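Local coordinates for histidine acid phosphatase (Bifidobacterium longum subsp. infantis, PDB 6RXD), which probably removes phosphate groups from inositol polyphosphates such as phytate, and from 2,3-bisphosphoglycerate, as a histidine acid phosphatase of the MINPP1 subfamily, at residues A[480-494]-A[501-515]. Numbering follows the deposited sequence. Where two conformers were deposited one is given.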
loop_
_atom_site.group_PDB
_atom_site.type_symbol
_atom_site.label_atom_id
_atom_site.label_comp_id
_atom_site.label_asym_id
_atom_site.label_seq_id
_atom_site.Cartn_x
_atom_site.Cartn_y
_atom_site.Cartn_z
ATOM N N ARG A 480 -14.550 -0.077 -14.612
ATOM C CA ARG A 480 -15.732 -0.580 -13.910
ATOM C C ARG A 480 -16.873 -0.864 -14.875
ATOM O O ARG A 480 -16.958 -0.252 -15.940
ATOM C CB ARG A 480 -16.177 0.414 -12.829
ATOM C CG ARG A 480 -16.395 1.814 -13.350
ATOM C CD ARG A 480 -16.762 2.781 -12.212
ATOM N NE ARG A 480 -17.867 2.247 -11.417
ATOM C CZ ARG A 480 -17.965 2.314 -10.091
ATOM N NH1 ARG A 480 -17.029 2.914 -9.357
ATOM N NH2 ARG A 480 -19.024 1.780 -9.488
ATOM N N SER A 481 -17.743 -1.799 -14.500
ATOM C CA SER A 481 -18.714 -2.389 -15.427
ATOM C C SER A 481 -19.671 -1.397 -16.084
ATOM O O SER A 481 -20.209 -1.674 -17.156
ATOM C CB SER A 481 -19.513 -3.482 -14.714
ATOM O OG SER A 481 -20.340 -2.903 -13.726
ATOM N N GLU A 482 -19.888 -0.242 -15.465
ATOM C CA GLU A 482 -20.755 0.752 -16.087
ATOM C C GLU A 482 -20.126 1.342 -17.352
ATOM O O GLU A 482 -20.832 1.825 -18.249
ATOM C CB GLU A 482 -21.090 1.862 -15.087
ATOM C CG GLU A 482 -21.838 1.392 -13.849
ATOM C CD GLU A 482 -20.918 1.149 -12.662
ATOM O OE1 GLU A 482 -19.733 0.792 -12.866
ATOM O OE2 GLU A 482 -21.376 1.331 -11.515
ATOM N N CYS A 483 -18.796 1.314 -17.423
ATOM C CA CYS A 483 -18.079 1.912 -18.551
ATOM C C CYS A 483 -18.171 1.068 -19.811
ATOM O O CYS A 483 -18.023 -0.151 -19.753
ATOM C CB CYS A 483 -16.599 2.109 -18.211
ATOM S SG CYS A 483 -16.292 3.213 -16.818
ATOM N N THR A 484 -18.387 1.724 -20.952
ATOM C CA THR A 484 -18.459 1.040 -22.244
ATOM C C THR A 484 -17.160 1.248 -23.008
ATOM O O THR A 484 -16.773 2.387 -23.239
ATOM C CB THR A 484 -19.586 1.633 -23.106
ATOM O OG1 THR A 484 -20.834 1.473 -22.431
ATOM C CG2 THR A 484 -19.656 0.945 -24.469
ATOM N N PRO A 485 -16.478 0.153 -23.399
ATOM C CA PRO A 485 -15.218 0.328 -24.139
ATOM C C PRO A 485 -15.430 0.718 -25.594
ATOM O O PRO A 485 -16.570 0.840 -26.049
ATOM C CB PRO A 485 -14.535 -1.051 -24.034
ATOM C CG PRO A 485 -15.618 -2.004 -23.668
ATOM C CD PRO A 485 -16.662 -1.223 -22.908
ATOM N N VAL A 486 -14.340 0.910 -26.329
ATOM C CA VAL A 486 -14.442 1.466 -27.678
ATOM C C VAL A 486 -15.035 0.490 -28.685
ATOM O O VAL A 486 -15.485 0.887 -29.761
ATOM C CB VAL A 486 -13.074 1.921 -28.196
ATOM C CG1 VAL A 486 -12.512 3.012 -27.296
ATOM C CG2 VAL A 486 -12.112 0.722 -28.294
ATOM N N ALA A 487 -15.028 -0.791 -28.336
ATOM C CA ALA A 487 -15.569 -1.826 -29.206
ATOM C C ALA A 487 -15.827 -3.058 -28.361
ATOM O O ALA A 487 -15.261 -3.188 -27.277
ATOM C CB ALA A 487 -14.579 -2.163 -30.320
ATOM N N ASP A 488 -16.656 -3.975 -28.851
ATOM C CA ASP A 488 -16.784 -5.254 -28.164
ATOM C C ASP A 488 -15.408 -5.902 -28.066
ATOM O O ASP A 488 -14.592 -5.782 -28.987
ATOM C CB ASP A 488 -17.721 -6.188 -28.925
ATOM C CG ASP A 488 -19.108 -5.625 -29.086
ATOM O OD1 ASP A 488 -19.804 -5.430 -28.069
ATOM O OD2 ASP A 488 -19.507 -5.421 -30.245
ATOM N N GLY A 489 -15.144 -6.548 -26.935
ATOM C CA GLY A 489 -13.913 -7.291 -26.746
ATOM C C GLY A 489 -12.677 -6.439 -26.502
ATOM O O GLY A 489 -11.555 -6.937 -26.579
ATOM N N SER A 490 -12.875 -5.157 -26.203
ATOM C CA SER A 490 -11.749 -4.252 -25.997
ATOM C C SER A 490 -11.643 -3.837 -24.537
ATOM O O SER A 490 -12.651 -3.786 -23.823
ATOM C CB SER A 490 -11.911 -3.002 -26.863
ATOM O OG SER A 490 -10.806 -2.131 -26.710
ATOM N N THR A 491 -10.411 -3.554 -24.110
ATOM C CA THR A 491 -10.145 -2.957 -22.800
ATOM C C THR A 491 -9.723 -1.501 -22.924
ATOM O O THR A 491 -9.218 -0.915 -21.964
ATOM C CB THR A 491 -9.041 -3.721 -22.045
ATOM O OG1 THR A 491 -7.914 -3.879 -22.908
ATOM C CG2 THR A 491 -9.540 -5.086 -21.611
ATOM N N TRP A 492 -9.912 -0.919 -24.109
ATOM C CA TRP A 492 -9.662 0.502 -24.328
ATOM C C TRP A 492 -10.974 1.276 -24.253
ATOM O O TRP A 492 -12.001 0.804 -24.739
ATOM C CB TRP A 492 -8.992 0.729 -25.691
ATOM C CG TRP A 492 -7.648 0.093 -25.763
ATOM C CD1 TRP A 492 -7.370 -1.221 -26.042
ATOM C CD2 TRP A 492 -6.387 0.731 -25.535
ATOM N NE1 TRP A 492 -6.014 -1.437 -25.990
ATOM C CE2 TRP A 492 -5.387 -0.253 -25.682
ATOM C CE3 TRP A 492 -6.007 2.041 -25.211
ATOM C CZ2 TRP A 492 -4.023 0.029 -25.524
ATOM C CZ3 TRP A 492 -4.658 2.325 -25.056
ATOM C CH2 TRP A 492 -3.680 1.322 -25.215
ATOM N N TYR A 493 -10.917 2.473 -23.661
ATOM C CA TYR A 493 -12.101 3.306 -23.437
ATOM C C TYR A 493 -11.842 4.738 -23.872
ATOM O O TYR A 493 -10.764 5.290 -23.609
ATOM C CB TYR A 493 -12.426 3.340 -21.946
ATOM C CG TYR A 493 -12.800 2.008 -21.365
ATOM C CD1 TYR A 493 -14.124 1.709 -21.096
ATOM C CD2 TYR A 493 -11.833 1.041 -21.094
ATOM C CE1 TYR A 493 -14.484 0.483 -20.550
ATOM C CE2 TYR A 493 -12.186 -0.199 -20.544
ATOM C CZ TYR A 493 -13.508 -0.461 -20.279
ATOM O OH TYR A 493 -13.871 -1.670 -19.732
ATOM N N LYS A 494 -12.845 5.360 -24.486
ATOM C CA LYS A 494 -12.740 6.773 -24.847
ATOM C C LYS A 494 -12.588 7.644 -23.606
ATOM O O LYS A 494 -13.197 7.369 -22.559
ATOM C CB LYS A 494 -13.979 7.232 -25.601
ATOM C CG LYS A 494 -14.042 6.808 -27.057
ATOM C CD LYS A 494 -15.159 7.586 -27.756
ATOM C CE LYS A 494 -15.307 7.155 -29.220
ATOM N NZ LYS A 494 -16.456 7.854 -29.900
ATOM N N CYS A 501 -18.310 8.067 -17.010
ATOM C CA CYS A 501 -18.580 6.815 -16.304
ATOM C C CYS A 501 -17.806 6.658 -14.999
ATOM O O CYS A 501 -18.178 5.849 -14.145
ATOM C CB CYS A 501 -18.368 5.594 -17.220
ATOM S SG CYS A 501 -16.648 5.087 -17.570
ATOM N N LEU A 502 -16.726 7.418 -14.845
ATOM C CA LEU A 502 -15.968 7.379 -13.592
ATOM C C LEU A 502 -16.449 8.420 -12.598
ATOM O O LEU A 502 -16.017 8.421 -11.444
ATOM C CB LEU A 502 -14.467 7.545 -13.831
ATOM C CG LEU A 502 -13.867 6.450 -14.709
ATOM C CD1 LEU A 502 -12.355 6.596 -14.745
ATOM C CD2 LEU A 502 -14.267 5.072 -14.187
ATOM N N ALA A 503 -17.336 9.306 -13.042
ATOM C CA ALA A 503 -17.967 10.263 -12.131
ATOM C C ALA A 503 -19.009 9.539 -11.271
ATOM O O ALA A 503 -19.397 8.410 -11.582
ATOM C CB ALA A 503 -18.604 11.405 -12.913
ATOM N N ALA A 504 -19.478 10.188 -10.205
ATOM C CA ALA A 504 -20.359 9.528 -9.227
ATOM C C ALA A 504 -21.666 8.946 -9.792
ATOM O O ALA A 504 -22.170 7.940 -9.282
ATOM C CB ALA A 504 -20.643 10.461 -8.030
ATOM N N ASP A 505 -22.225 9.566 -10.833
ATOM C CA ASP A 505 -23.407 9.003 -11.469
ATOM C C ASP A 505 -23.126 7.747 -12.298
ATOM O O ASP A 505 -24.057 7.032 -12.665
ATOM C CB ASP A 505 -24.094 10.032 -12.367
ATOM C CG ASP A 505 -24.599 11.203 -11.599
ATOM O OD1 ASP A 505 -25.584 11.832 -12.029
ATOM O OD2 ASP A 505 -23.980 11.485 -10.569
ATOM N N HIS A 506 -21.857 7.504 -12.624
ATOM C CA HIS A 506 -21.476 6.344 -13.444
ATOM C C HIS A 506 -22.347 6.112 -14.685
ATOM O O HIS A 506 -22.723 4.973 -14.986
ATOM C CB HIS A 506 -21.429 5.080 -12.584
ATOM C CG HIS A 506 -20.509 5.201 -11.416
ATOM N ND1 HIS A 506 -19.176 5.546 -11.553
ATOM C CD2 HIS A 506 -20.722 5.059 -10.088
ATOM C CE1 HIS A 506 -18.615 5.599 -10.361
ATOM N NE2 HIS A 506 -19.536 5.312 -9.453
ATOM N N LYS A 507 -22.659 7.188 -15.400
ATOM C CA LYS A 507 -23.421 7.083 -16.638
ATOM C C LYS A 507 -22.508 6.729 -17.799
ATOM O O LYS A 507 -21.389 7.244 -17.906
ATOM C CB LYS A 507 -24.100 8.407 -16.972
ATOM C CG LYS A 507 -25.083 8.905 -15.942
ATOM C CD LYS A 507 -25.738 10.179 -16.439
ATOM C CE LYS A 507 -26.855 10.624 -15.518
ATOM N NZ LYS A 507 -27.484 11.883 -16.005
ATOM N N THR A 508 -22.993 5.871 -18.689
ATOM C CA THR A 508 -22.255 5.593 -19.912
ATOM C C THR A 508 -22.750 6.482 -21.048
ATOM O O THR A 508 -23.923 6.871 -21.080
ATOM C CB THR A 508 -22.365 4.122 -20.328
ATOM O OG1 THR A 508 -21.524 3.890 -21.464
ATOM C CG2 THR A 508 -23.810 3.765 -20.688
ATOM N N LEU A 509 -21.860 6.807 -21.981
ATOM C CA LEU A 509 -22.282 7.534 -23.173
ATOM C C LEU A 509 -22.899 6.575 -24.186
ATOM O O LEU A 509 -23.415 7.011 -25.216
ATOM C CB LEU A 509 -21.114 8.294 -23.810
ATOM C CG LEU A 509 -20.450 9.331 -22.909
ATOM C CD1 LEU A 509 -19.284 10.021 -23.622
ATOM C CD2 LEU A 509 -21.470 10.354 -22.416
ATOM N N GLY A 510 -22.848 5.276 -23.901
ATOM C CA GLY A 510 -23.506 4.294 -24.752
ATOM C C GLY A 510 -22.882 4.178 -26.131
ATOM O O GLY A 510 -21.687 3.934 -26.248
ATOM N N GLN A 511 -23.691 4.336 -27.177
ATOM C CA GLN A 511 -23.185 4.249 -28.541
ATOM C C GLN A 511 -22.086 5.276 -28.820
ATOM O O GLN A 511 -21.174 5.022 -29.612
ATOM C CB GLN A 511 -24.326 4.405 -29.552
ATOM C CG GLN A 511 -23.938 4.015 -30.968
ATOM C CD GLN A 511 -23.451 2.575 -31.065
ATOM O OE1 GLN A 511 -23.980 1.679 -30.403
ATOM N NE2 GLN A 511 -22.430 2.350 -31.884
ATOM N N ASP A 512 -22.153 6.432 -28.163
ATOM C CA ASP A 512 -21.131 7.455 -28.369
ATOM C C ASP A 512 -19.772 7.086 -27.762
ATOM O O ASP A 512 -18.780 7.768 -28.008
ATOM C CB ASP A 512 -21.597 8.811 -27.840
ATOM C CG ASP A 512 -22.654 9.446 -28.723
ATOM O OD1 ASP A 512 -22.888 8.937 -29.841
ATOM O OD2 ASP A 512 -23.242 10.465 -28.296
ATOM N N ALA A 513 -19.737 6.012 -26.976
ATOM C CA ALA A 513 -18.478 5.511 -26.423
ATOM C C ALA A 513 -17.717 4.678 -27.457
ATOM O O ALA A 513 -16.528 4.427 -27.298
ATOM C CB ALA A 513 -18.749 4.675 -25.163
ATOM N N ARG A 514 -18.402 4.232 -28.511
ATOM C CA ARG A 514 -17.772 3.341 -29.487
ATOM C C ARG A 514 -16.980 4.137 -30.520
ATOM O O ARG A 514 -17.385 5.229 -30.905
ATOM C CB ARG A 514 -18.834 2.502 -30.208
ATOM C CG ARG A 514 -19.732 1.704 -29.272
ATOM C CD ARG A 514 -18.955 0.693 -28.444
ATOM N NE ARG A 514 -19.808 -0.442 -28.079
ATOM C CZ ARG A 514 -19.438 -1.458 -27.304
ATOM N NH1 ARG A 514 -18.230 -1.485 -26.755
ATOM N NH2 ARG A 514 -20.291 -2.447 -27.061
ATOM N N ILE A 515 -15.848 3.598 -30.965
ATOM C CA ILE A 515 -15.120 4.230 -32.065
ATOM C C ILE A 515 -15.707 3.817 -33.416
ATOM O O ILE A 515 -16.481 2.858 -33.503
ATOM C CB ILE A 515 -13.613 3.913 -32.059
ATOM C CG1 ILE A 515 -13.364 2.409 -32.166
ATOM C CG2 ILE A 515 -12.919 4.513 -30.833
ATOM C CD1 ILE A 515 -11.890 2.049 -32.151
ATOM O OXT ILE A 515 -15.418 4.432 -34.447
HETATM O O HOH W 1 -15.195 3.909 -24.911
HETATM O O HOH W 2 -16.308 0.275 -32.223
#
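Arg480 lays its guanidinium flat on one face of the His506 ring, with centres 3.5 Å apart and planes 18° from parallel. The bend at chi3 (-51°) turns the group over the ring. Glu482 grips the same guanidinium side-on, OE1 taking NE and OE2 taking NH2. At the ring edge, His506 ND1 donates in the ring plane to Cys501 O (2.8 Å), which fixes the ring's rotation. Were Arg480 an alanine, that ring face would probably lose its cover and the Glu482 carboxylate its mate.

Next to this stack, the disulfide Cys483 SG–Cys501 SG joins the segments covalently. Leu502 CD2 packs against Cys483 SG. Farther along, Thr484 OG1 donates to Thr508 OG1 (2.7 Å). Glu497, in helix 495-501, also bonds Thr508 OG1 and takes the backbone N of Thr484.

Arg514 anchors the tail. Its NH1 bonds Pro485 O (2.9 Å) from above the carbonyl plane, while NH2 makes a salt bridge to Asp488 OD1 (3.2 Å). That carboxylate is turned 68° from the guanidinium, and Thr484 CG2 sits over one guanidinium face. Ile515 N meets Val486 O in the carbonyl plane, on a lone pair (3.0 Å). The extended Lys494 chain brings NZ to both Asp512 O and Arg514 O. A water ties Thr484 O and Ala513 O to Lys494 N.

The contact thus pins the C-terminal tail against the loop that leads into strand 493-494, and against Lys494 at the strand's end. His506 is a zinc ligand seen for this protein, but no zinc is bound to it in this chain. The disulfide, the Asp488–Arg514 salt bridge and the bonds to backbone carbonyls together imply a tail held at several separate points, right up to the last residue.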